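Local coordinates for protein polymeric immunoglobulin receptor (Mus musculus, PDB 4NOB) that probably binds polymeric immunoglobulins for transport across epithelia, and is represented here by its first immunoglobulin-like domain, at residues V14-E18 with E112-P117; Y64-N69 with I81-L86; D90-K95 with F107-V113. All coordinates share one frame; numbering follows the deposited sequence.

Interaction 1: V14-E18 with E112-P117; sequences VSSIE and EVSQVP. With MG (magnesium ion), chain C.
Between Ser16 and Ser114 the flat groups are peptide units, and that of Ser16 is met away from its plane: Ser114 N donates to Ser16 O over 2.9 Å from a position tilted 31° off the carbonyl plane. Water 1 gives the same oxygen a second hydrogen and also lies 2.6 Å from Ser114 OG, bridging the strands. The other flat group is the Glu112 carboxylate, whose two oxygens have different partners. Its OE2 binds the magnesium ion at 2.1 Å, whereas OE1 takes a hydrogen from water 2, itself a ligand of the metal. With CG anti to the backbone N (chi1 167°) and a bend at chi2, the Glu112 chain leads away from 14-18 to this solvated ion, which has three further waters. Glu112 N to Val14 O, Ser16 N to Glu112 O and Glu18 N to Ser114 O complete a ladder in which Glu112 and Ser114 each use both N and O. On the face that carries Glu112 and Ser114, the contact becomes apolar toward the strand end: Ile17 lays CD1 beside Ser114 CB at 3.8 Å and CG2 beside Val116 CG2 at 3.9 Å, with Pro117 CD farther off. An alanine in place of Ile17 lacks CG1, CG2 and CD1, and would probably leave Val116 without this apolar neighbour and the departing chain freer to move. Facing the other way, Val113 CG1 packs 3.6 Å from Glu18 N, and Ser16 OG bonds to Asp20. Glu18 OE2 accepts from Gln88 N. Parallel pairing of an early strand with the last one, as in 13-17 with 105-114, is the A'-G arrangement of the V-type immunoglobulin fold.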
loop_
_atom_site.group_PDB
_atom_site.type_symbol
_atom_site.label_atom_id
_atom_site.label_comp_id
_atom_site.label_asym_id
_atom_site.label_seq_id
_atom_site.Cartn_x
_atom_site.Cartn_y
_atom_site.Cartn_z
ATOM N N VAL A 14 1.755 7.190 -7.496
ATOM C CA VAL A 14 0.311 7.218 -7.565
ATOM C C VAL A 14 -0.153 8.638 -7.289
ATOM O O VAL A 14 0.257 9.209 -6.307
ATOM C CB VAL A 14 -0.332 6.277 -6.514
ATOM C CG1 VAL A 14 -1.840 6.408 -6.551
ATOM C CG2 VAL A 14 0.117 4.820 -6.777
ATOM N N SER A 15 -0.855 9.247 -8.257
ATOM C CA SER A 15 -1.327 10.642 -8.109
ATOM C C SER A 15 -2.840 10.602 -7.956
ATOM O O SER A 15 -3.522 9.901 -8.709
ATOM C CB SER A 15 -1.024 11.409 -9.339
ATOM O OG SER A 15 0.372 11.482 -9.504
ATOM N N SER A 16 -3.379 11.335 -6.992
ATOM C CA SER A 16 -4.802 11.432 -6.746
ATOM C C SER A 16 -5.127 12.832 -6.302
ATOM O O SER A 16 -4.245 13.717 -6.173
ATOM C CB SER A 16 -5.169 10.445 -5.664
ATOM O OG SER A 16 -6.593 10.223 -5.719
ATOM N N ILE A 17 -6.429 13.073 -6.116
ATOM C CA ILE A 17 -6.972 14.305 -5.586
ATOM C C ILE A 17 -7.727 14.016 -4.317
ATOM O O ILE A 17 -8.330 12.931 -4.119
ATOM C CB ILE A 17 -7.926 14.909 -6.631
ATOM C CG1 ILE A 17 -7.171 15.200 -7.955
ATOM C CG2 ILE A 17 -8.561 16.154 -6.133
ATOM C CD1 ILE A 17 -6.063 16.181 -7.783
ATOM N N GLU A 18 -7.795 14.982 -3.433
ATOM C CA GLU A 18 -8.552 14.845 -2.191
ATOM C C GLU A 18 -9.973 14.414 -2.433
ATOM O O GLU A 18 -10.651 14.944 -3.322
ATOM C CB GLU A 18 -8.637 16.129 -1.345
ATOM C CG GLU A 18 -7.401 16.740 -0.771
ATOM C CD GLU A 18 -7.724 17.385 0.572
ATOM O OE1 GLU A 18 -8.718 18.194 0.628
ATOM O OE2 GLU A 18 -6.979 17.187 1.530
ATOM N N GLU A 112 0.909 10.816 -4.038
ATOM C CA GLU A 112 0.700 12.247 -4.020
ATOM C C GLU A 112 -0.792 12.499 -4.055
ATOM O O GLU A 112 -1.456 12.103 -5.019
ATOM C CB GLU A 112 1.341 12.984 -5.207
ATOM C CG GLU A 112 0.827 14.443 -5.318
ATOM C CD GLU A 112 1.222 15.424 -4.173
ATOM O OE1 GLU A 112 2.229 15.172 -3.455
ATOM O OE2 GLU A 112 0.519 16.496 -4.037
ATOM N N VAL A 113 -1.311 13.165 -3.068
ATOM C CA VAL A 113 -2.712 13.536 -3.059
ATOM C C VAL A 113 -2.771 15.089 -3.105
ATOM O O VAL A 113 -2.410 15.749 -2.159
ATOM C CB VAL A 113 -3.471 13.024 -1.837
ATOM C CG1 VAL A 113 -4.924 13.423 -1.856
ATOM C CG2 VAL A 113 -3.353 11.528 -1.707
ATOM N N SER A 114 -3.260 15.586 -4.232
ATOM C CA SER A 114 -3.300 17.029 -4.406
ATOM C C SER A 114 -4.665 17.617 -4.071
ATOM O O SER A 114 -5.695 16.919 -3.918
ATOM C CB SER A 114 -3.002 17.340 -5.804
ATOM O OG SER A 114 -1.714 16.809 -6.158
ATOM N N GLN A 115 -4.669 18.932 -3.854
ATOM C CA GLN A 115 -5.866 19.648 -3.515
ATOM C C GLN A 115 -6.823 19.513 -4.713
ATOM O O GLN A 115 -6.456 19.356 -5.861
ATOM C CB GLN A 115 -5.495 21.116 -3.226
ATOM C CG GLN A 115 -5.049 21.916 -4.432
ATOM C CD GLN A 115 -4.293 23.140 -4.039
ATOM O OE1 GLN A 115 -4.802 24.289 -4.115
ATOM N NE2 GLN A 115 -3.095 22.918 -3.674
ATOM N N VAL A 116 -8.098 19.598 -4.345
ATOM C CA VAL A 116 -9.149 19.678 -5.345
ATOM C C VAL A 116 -8.973 21.065 -6.014
ATOM O O VAL A 116 -8.838 22.085 -5.316
ATOM C CB VAL A 116 -10.567 19.654 -4.734
ATOM C CG1 VAL A 116 -11.556 19.631 -5.869
ATOM C CG2 VAL A 116 -10.834 18.423 -3.931
ATOM N N PRO A 117 -8.914 21.045 -7.335
ATOM C CA PRO A 117 -8.727 22.303 -8.016
ATOM C C PRO A 117 -9.904 23.275 -7.766
ATOM O O PRO A 117 -11.060 22.842 -7.570
ATOM C CB PRO A 117 -8.677 21.860 -9.481
ATOM C CG PRO A 117 -8.088 20.519 -9.471
ATOM C CD PRO A 117 -8.774 19.911 -8.277
HETATM MG MG MG C . 0.808 18.234 -2.846
HETATM O O HOH W 1 -1.656 14.513 -7.466
HETATM O O HOH W 2 2.106 17.294 -1.669
HETATM O O HOH W 3 -0.804 17.991 -1.770
HETATM O O HOH W 4 -0.328 19.097 -4.400
HETATM O O HOH W 5 2.351 18.770 -4.230
#

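Interaction 2: Y64-N69 with I81-L86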
loop_
_atom_site.group_PDB
_atom_site.type_symbol
_atom_site.label_atom_id
_atom_site.label_comp_id
_atom_site.label_asym_id
_atom_site.label_seq_id
_atom_site.Cartn_x
_atom_site.Cartn_y
_atom_site.Cartn_z
ATOM N N TYR A 64 -6.543 4.614 9.189
ATOM C CA TYR A 64 -7.296 4.024 8.090
ATOM C C TYR A 64 -8.642 3.413 8.501
ATOM O O TYR A 64 -9.307 2.818 7.680
ATOM C CB TYR A 64 -6.458 2.936 7.429
ATOM C CG TYR A 64 -5.421 3.380 6.455
ATOM C CD1 TYR A 64 -5.186 4.699 6.176
ATOM C CD2 TYR A 64 -4.698 2.458 5.751
ATOM C CE1 TYR A 64 -4.223 5.051 5.214
ATOM C CE2 TYR A 64 -3.750 2.824 4.792
ATOM C CZ TYR A 64 -3.493 4.119 4.579
ATOM O OH TYR A 64 -2.551 4.467 3.613
ATOM N N SER A 65 -9.121 3.638 9.732
ATOM C CA SER A 65 -10.412 3.101 10.181
ATOM C C SER A 65 -11.451 3.566 9.181
ATOM O O SER A 65 -11.571 4.720 8.797
ATOM C CB SER A 65 -10.811 3.686 11.548
ATOM O OG SER A 65 -10.018 3.070 12.579
ATOM N N GLY A 66 -12.253 2.629 8.748
ATOM C CA GLY A 66 -13.316 2.907 7.841
ATOM C C GLY A 66 -12.987 3.192 6.382
ATOM O O GLY A 66 -13.960 3.520 5.596
ATOM N N ARG A 67 -11.749 3.043 5.970
ATOM C CA ARG A 67 -11.368 3.516 4.646
ATOM C C ARG A 67 -10.325 2.742 3.950
ATOM O O ARG A 67 -9.741 3.230 2.964
ATOM C CB ARG A 67 -11.060 5.013 4.618
ATOM C CG ARG A 67 -9.780 5.416 5.318
ATOM C CD ARG A 67 -9.542 6.910 5.324
ATOM N NE ARG A 67 -8.261 7.279 5.900
ATOM C CZ ARG A 67 -7.256 7.872 5.257
ATOM N NH1 ARG A 67 -7.340 8.114 3.967
ATOM N NH2 ARG A 67 -6.150 8.190 5.856
ATOM N N ALA A 68 -9.962 1.552 4.386
ATOM C CA ALA A 68 -8.911 0.801 3.688
ATOM C C ALA A 68 -9.149 -0.674 3.724
ATOM O O ALA A 68 -9.811 -1.240 4.606
ATOM C CB ALA A 68 -7.511 1.118 4.198
ATOM N N ASN A 69 -8.564 -1.406 2.769
ATOM C CA ASN A 69 -8.647 -2.892 2.702
ATOM C C ASN A 69 -7.306 -3.298 2.046
ATOM O O ASN A 69 -6.639 -2.558 1.326
ATOM C CB ASN A 69 -9.849 -3.321 1.811
ATOM C CG ASN A 69 -10.234 -4.789 1.906
ATOM O OD1 ASN A 69 -9.673 -5.537 2.630
ATOM N ND2 ASN A 69 -11.246 -5.193 1.114
ATOM N N ILE A 81 -4.085 -2.938 -2.298
ATOM C CA ILE A 81 -4.369 -2.054 -1.199
ATOM C C ILE A 81 -5.316 -0.997 -1.683
ATOM O O ILE A 81 -5.019 -0.233 -2.594
ATOM C CB ILE A 81 -3.053 -1.399 -0.698
ATOM C CG1 ILE A 81 -1.995 -2.425 -0.335
ATOM C CG2 ILE A 81 -3.344 -0.524 0.488
ATOM C CD1 ILE A 81 -0.803 -2.429 -1.221
ATOM N N ASN A 82 -6.491 -0.980 -1.086
ATOM C CA ASN A 82 -7.524 0.053 -1.396
ATOM C C ASN A 82 -7.545 1.074 -0.299
ATOM O O ASN A 82 -7.597 0.703 0.883
ATOM C CB ASN A 82 -8.876 -0.634 -1.523
ATOM C CG ASN A 82 -9.004 -1.539 -2.749
ATOM O OD1 ASN A 82 -8.430 -1.269 -3.750
ATOM N ND2 ASN A 82 -9.769 -2.566 -2.618
ATOM N N ILE A 83 -7.461 2.332 -0.654
ATOM C CA ILE A 83 -7.438 3.459 0.274
ATOM C C ILE A 83 -8.408 4.482 -0.206
ATOM O O ILE A 83 -8.297 4.934 -1.325
ATOM C CB ILE A 83 -6.032 4.101 0.460
ATOM C CG1 ILE A 83 -4.906 3.011 0.574
ATOM C CG2 ILE A 83 -6.058 4.987 1.687
ATOM C CD1 ILE A 83 -3.569 3.637 0.423
ATOM N N GLU A 84 -9.341 4.838 0.641
ATOM C CA GLU A 84 -10.442 5.727 0.305
ATOM C C GLU A 84 -10.380 7.014 1.101
ATOM O O GLU A 84 -9.656 7.155 2.053
ATOM C CB GLU A 84 -11.808 5.048 0.460
ATOM C CG GLU A 84 -11.777 3.723 -0.258
ATOM C CD GLU A 84 -12.442 2.576 0.367
ATOM O OE1 GLU A 84 -13.097 2.798 1.451
ATOM O OE2 GLU A 84 -12.319 1.455 -0.315
ATOM N N GLN A 85 -11.201 7.980 0.698
ATOM C CA GLN A 85 -11.316 9.254 1.435
ATOM C C GLN A 85 -9.971 9.914 1.610
ATOM O O GLN A 85 -9.609 10.360 2.663
ATOM C CB GLN A 85 -12.028 9.054 2.765
ATOM C CG GLN A 85 -13.416 8.516 2.535
ATOM C CD GLN A 85 -14.134 8.279 3.836
ATOM O OE1 GLN A 85 -14.304 9.227 4.620
ATOM N NE2 GLN A 85 -14.479 6.995 4.130
ATOM N N LEU A 86 -9.198 9.947 0.515
ATOM C CA LEU A 86 -7.854 10.498 0.573
ATOM C C LEU A 86 -7.877 11.943 0.904
ATOM O O LEU A 86 -8.798 12.683 0.500
ATOM C CB LEU A 86 -7.117 10.235 -0.717
ATOM C CG LEU A 86 -6.827 8.784 -1.027
ATOM C CD1 LEU A 86 -6.344 8.613 -2.402
ATOM C CD2 LEU A 86 -5.746 8.187 -0.093
#
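Arg67 and Glu84 meet where the D-E hairpin of the V-type immunoglobulin fold opens, strands 68-73 and 78-83 forming its arms. Each gives the other one bond: Glu84 N donates to Arg67 O, and Arg67 NH1 donates to Glu84 O at 3.2 Å with an N-H...O angle of 168°. Glu84 O sits in the guanidinium plane, at its edge. The remaining guanidinium nitrogens are held outside the hairpin, NE by Glu63 O and NH2 by a salt bridge to Asp90, the arginine-aspartate pair familiar in V domains; these bonds probably fix the group's rotation. Arg67 starts with CG between the backbone N and carbonyl carbon (chi1 71°), then runs extended past the Glu84 carbonyl, CD passing 3.3 Å from Glu84 O. Farther along, Asn69 and Asn82 form a hydrogen-bonded antiparallel pair, with Asn69 N to Asn82 O at 3.0 Å and Asn82 N to Asn69 O at 2.9 Å. Asn82 O also receives the CA-H of Ala68. The side-chain oxygen OD1 of Asn82 is satisfied by Ser23 OG on strand 22-27. Ile83 turns inward on the opposite face of the hairpin from Asn82. Tyr64 lies beside it, its hydroxyl bonded to Trp41 NE1; Ile83 CG2 covers one face of the tyrosine ring, 4.0 Å from CZ, and Ile83 CD1 comes within 3.4 Å of Tyr64 OH.

Interaction 3: D90-K95 with F107-V113; sequences DTGSYK and FDVSLEV. With MG (magnesium ion), chain C; EDO (1,2-ethanediol), chain E.
Leu111, Thr91 and Tyr94 have the most surface buried in this F-G hairpin, the antiparallel pair of strands 92-98 and 105-114 in the V-type immunoglobulin fold. Tyr94 makes the tyrosine corner of the family: its OH donates 2.6 Å to Asp90 O, four residues back, and that oxygen lies in the plane of the ring at its edge. The Leu111 side chain crosses that of Tyr94 obliquely. Its CB lies 3.9 Å from Tyr94 CE1, and its CD2 approaches Asp90 O at 3.5 Å. A side chain on Gly92 would be crowded by Tyr94 CE1, which suits a glycine there; its N and O both bond to Leu111. Tyr94 N and O pair likewise with Val109, while the tyrosine ring meets that of Trp41 almost parallel. Thr91 closes the end of the ladder with its side chain. OG1, anti to the carbonyl carbon (chi1 -62°), accepts from Val113 N at 3.0 Å and also bonds to Gln88 O, so the hydroxyl ties the turn to the strand. Its methyl CG2 rests 3.3 Å from Glu112 OE1. The other face of the hairpin is polar. Lys95 and Asp108 lie side by side in a salt bridge whose modelled length is doubtfully short, with water 7 joining Lys95 NZ to Asp108 OD2. Water 6 links Ser93 OG at 2.7 Å with Ser110 OG at 2.9 Å.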
loop_
_atom_site.group_PDB
_atom_site.type_symbol
_atom_site.label_atom_id
_atom_site.label_comp_id
_atom_site.label_asym_id
_atom_site.label_seq_id
_atom_site.Cartn_x
_atom_site.Cartn_y
_atom_site.Cartn_z
ATOM N N ASP A 90 -2.425 12.226 3.325
ATOM C CA ASP A 90 -2.011 10.877 2.822
ATOM C C ASP A 90 -0.788 10.940 1.907
ATOM O O ASP A 90 -0.154 9.904 1.661
ATOM C CB ASP A 90 -3.129 10.193 2.129
ATOM C CG ASP A 90 -4.251 9.788 3.077
ATOM O OD1 ASP A 90 -3.933 8.997 4.039
ATOM O OD2 ASP A 90 -5.408 10.240 2.940
ATOM N N THR A 91 -0.393 12.108 1.428
ATOM C CA THR A 91 0.840 12.238 0.613
ATOM C C THR A 91 1.989 11.687 1.406
ATOM O O THR A 91 2.135 12.036 2.545
ATOM C CB THR A 91 1.069 13.721 0.243
ATOM O OG1 THR A 91 -0.052 14.168 -0.566
ATOM C CG2 THR A 91 2.329 13.918 -0.436
ATOM N N GLY A 92 2.794 10.904 0.757
ATOM C CA GLY A 92 3.965 10.361 1.462
ATOM C C GLY A 92 4.624 9.284 0.612
ATOM O O GLY A 92 4.287 8.988 -0.525
ATOM N N SER A 93 5.597 8.689 1.277
ATOM C CA SER A 93 6.461 7.595 0.757
ATOM C C SER A 93 6.069 6.333 1.519
ATOM O O SER A 93 6.049 6.318 2.733
ATOM C CB SER A 93 7.936 7.897 1.018
ATOM O OG SER A 93 8.315 9.051 0.289
ATOM N N TYR A 94 5.663 5.332 0.752
ATOM C CA TYR A 94 5.132 4.054 1.255
ATOM C C TYR A 94 5.870 2.870 0.683
ATOM O O TYR A 94 6.597 2.968 -0.314
ATOM C CB TYR A 94 3.624 3.967 0.908
ATOM C CG TYR A 94 2.772 5.034 1.530
ATOM C CD1 TYR A 94 2.653 6.274 0.957
ATOM C CD2 TYR A 94 2.056 4.777 2.658
ATOM C CE1 TYR A 94 1.880 7.276 1.561
ATOM C CE2 TYR A 94 1.227 5.748 3.239
ATOM C CZ TYR A 94 1.129 6.990 2.671
ATOM O OH TYR A 94 0.269 7.929 3.232
ATOM N N LYS A 95 5.595 1.695 1.282
ATOM C CA LYS A 95 6.030 0.441 0.707
ATOM C C LYS A 95 4.893 -0.590 0.725
ATOM O O LYS A 95 4.144 -0.596 1.702
ATOM C CB LYS A 95 7.265 -0.153 1.434
ATOM C CG LYS A 95 8.494 0.684 1.397
ATOM C CD LYS A 95 9.590 -0.031 2.161
ATOM C CE LYS A 95 10.760 0.893 2.411
ATOM N NZ LYS A 95 11.480 1.295 1.170
ATOM N N PHE A 107 8.465 -2.934 -2.275
ATOM C CA PHE A 107 8.450 -2.035 -3.386
ATOM C C PHE A 107 8.012 -0.667 -2.923
ATOM O O PHE A 107 7.026 -0.576 -2.174
ATOM C CB PHE A 107 7.577 -2.563 -4.508
ATOM C CG PHE A 107 7.511 -1.660 -5.688
ATOM C CD1 PHE A 107 8.423 -1.773 -6.763
ATOM C CD2 PHE A 107 6.511 -0.699 -5.804
ATOM C CE1 PHE A 107 8.319 -0.934 -7.824
ATOM C CE2 PHE A 107 6.480 0.149 -6.850
ATOM C CZ PHE A 107 7.353 0.016 -7.901
ATOM N N ASP A 108 8.725 0.387 -3.333
ATOM C CA ASP A 108 8.464 1.790 -2.884
ATOM C C ASP A 108 7.408 2.414 -3.807
ATOM O O ASP A 108 7.567 2.449 -5.028
ATOM C CB ASP A 108 9.728 2.604 -2.960
ATOM C CG ASP A 108 10.772 2.150 -1.978
ATOM O OD1 ASP A 108 10.604 1.298 -1.091
ATOM O OD2 ASP A 108 11.911 2.660 -2.222
ATOM N N VAL A 109 6.401 2.989 -3.163
ATOM C CA VAL A 109 5.304 3.692 -3.814
ATOM C C VAL A 109 5.273 5.129 -3.297
ATOM O O VAL A 109 5.177 5.351 -2.058
ATOM C CB VAL A 109 3.994 2.977 -3.526
ATOM C CG1 VAL A 109 2.840 3.750 -4.159
ATOM C CG2 VAL A 109 4.001 1.550 -3.992
ATOM N N SER A 110 5.301 6.133 -4.175
ATOM C CA SER A 110 5.142 7.495 -3.776
ATOM C C SER A 110 3.681 7.876 -4.052
ATOM O O SER A 110 3.152 7.726 -5.158
ATOM C CB SER A 110 6.035 8.316 -4.648
ATOM O OG SER A 110 5.772 9.711 -4.531
ATOM N N LEU A 111 2.971 8.280 -2.986
ATOM C CA LEU A 111 1.565 8.646 -3.148
ATOM C C LEU A 111 1.489 10.177 -3.035
ATOM O O LEU A 111 1.921 10.743 -2.021
ATOM C CB LEU A 111 0.733 7.970 -2.052
ATOM C CG LEU A 111 -0.736 8.315 -1.982
ATOM C CD1 LEU A 111 -1.463 8.012 -3.271
ATOM C CD2 LEU A 111 -1.375 7.626 -0.761
ATOM N N GLU A 112 0.909 10.816 -4.038
ATOM C CA GLU A 112 0.700 12.247 -4.020
ATOM C C GLU A 112 -0.792 12.499 -4.055
ATOM O O GLU A 112 -1.456 12.103 -5.019
ATOM C CB GLU A 112 1.341 12.984 -5.207
ATOM C CG GLU A 112 0.827 14.443 -5.318
ATOM C CD GLU A 112 1.222 15.424 -4.173
ATOM O OE1 GLU A 112 2.229 15.172 -3.455
ATOM O OE2 GLU A 112 0.519 16.496 -4.037
ATOM N N VAL A 113 -1.311 13.165 -3.068
ATOM C CA VAL A 113 -2.712 13.536 -3.059
ATOM C C VAL A 113 -2.771 15.089 -3.105
ATOM O O VAL A 113 -2.410 15.749 -2.159
ATOM C CB VAL A 113 -3.471 13.024 -1.837
ATOM C CG1 VAL A 113 -4.924 13.423 -1.856
ATOM C CG2 VAL A 113 -3.353 11.528 -1.707
HETATM MG MG MG C . 0.808 18.234 -2.846
HETATM C C1 EDO E . -2.389 8.279 7.079
HETATM O O1 EDO E . -1.959 9.492 6.424
HETATM C C2 EDO E . -1.324 7.282 6.892
HETATM O O2 EDO E . -0.120 7.696 7.548
HETATM O O HOH W 6 7.501 9.665 -2.184
HETATM O O HOH W 7 13.571 2.397 0.188
HETATM O O HOH W 2 2.106 17.294 -1.669
HETATM O O HOH W 3 -0.804 17.991 -1.770
HETATM O O HOH W 4 -0.328 19.097 -4.400
HETATM O O HOH W 5 2.351 18.770 -4.230
#

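Overall arrangement
Strand 105-114 serves two of the contacts, pairing antiparallel with 92-98 in interaction 3 and parallel with 13-17 in interaction 1, so these share a sheet as well as the magnesium site at Glu112. Interaction 2 belongs to the smaller sheet of 22-27, 78-83 and 68-73. Interaction 1 is a surface contact of backbone bonds, water and metal with a small apolar patch at Ile17; interactions 2 and 3 are partly buried and add aromatic rings and aliphatic side chains on their inward sides. Leu86, in the loop after strand 78-83, touches Val113 and Ser16 and so joins interaction 2 to interaction 1; the Arg67-Asp90 salt bridge couples interactions 2 and 3. Along the chain both are nested within the loop that interaction 1 closes.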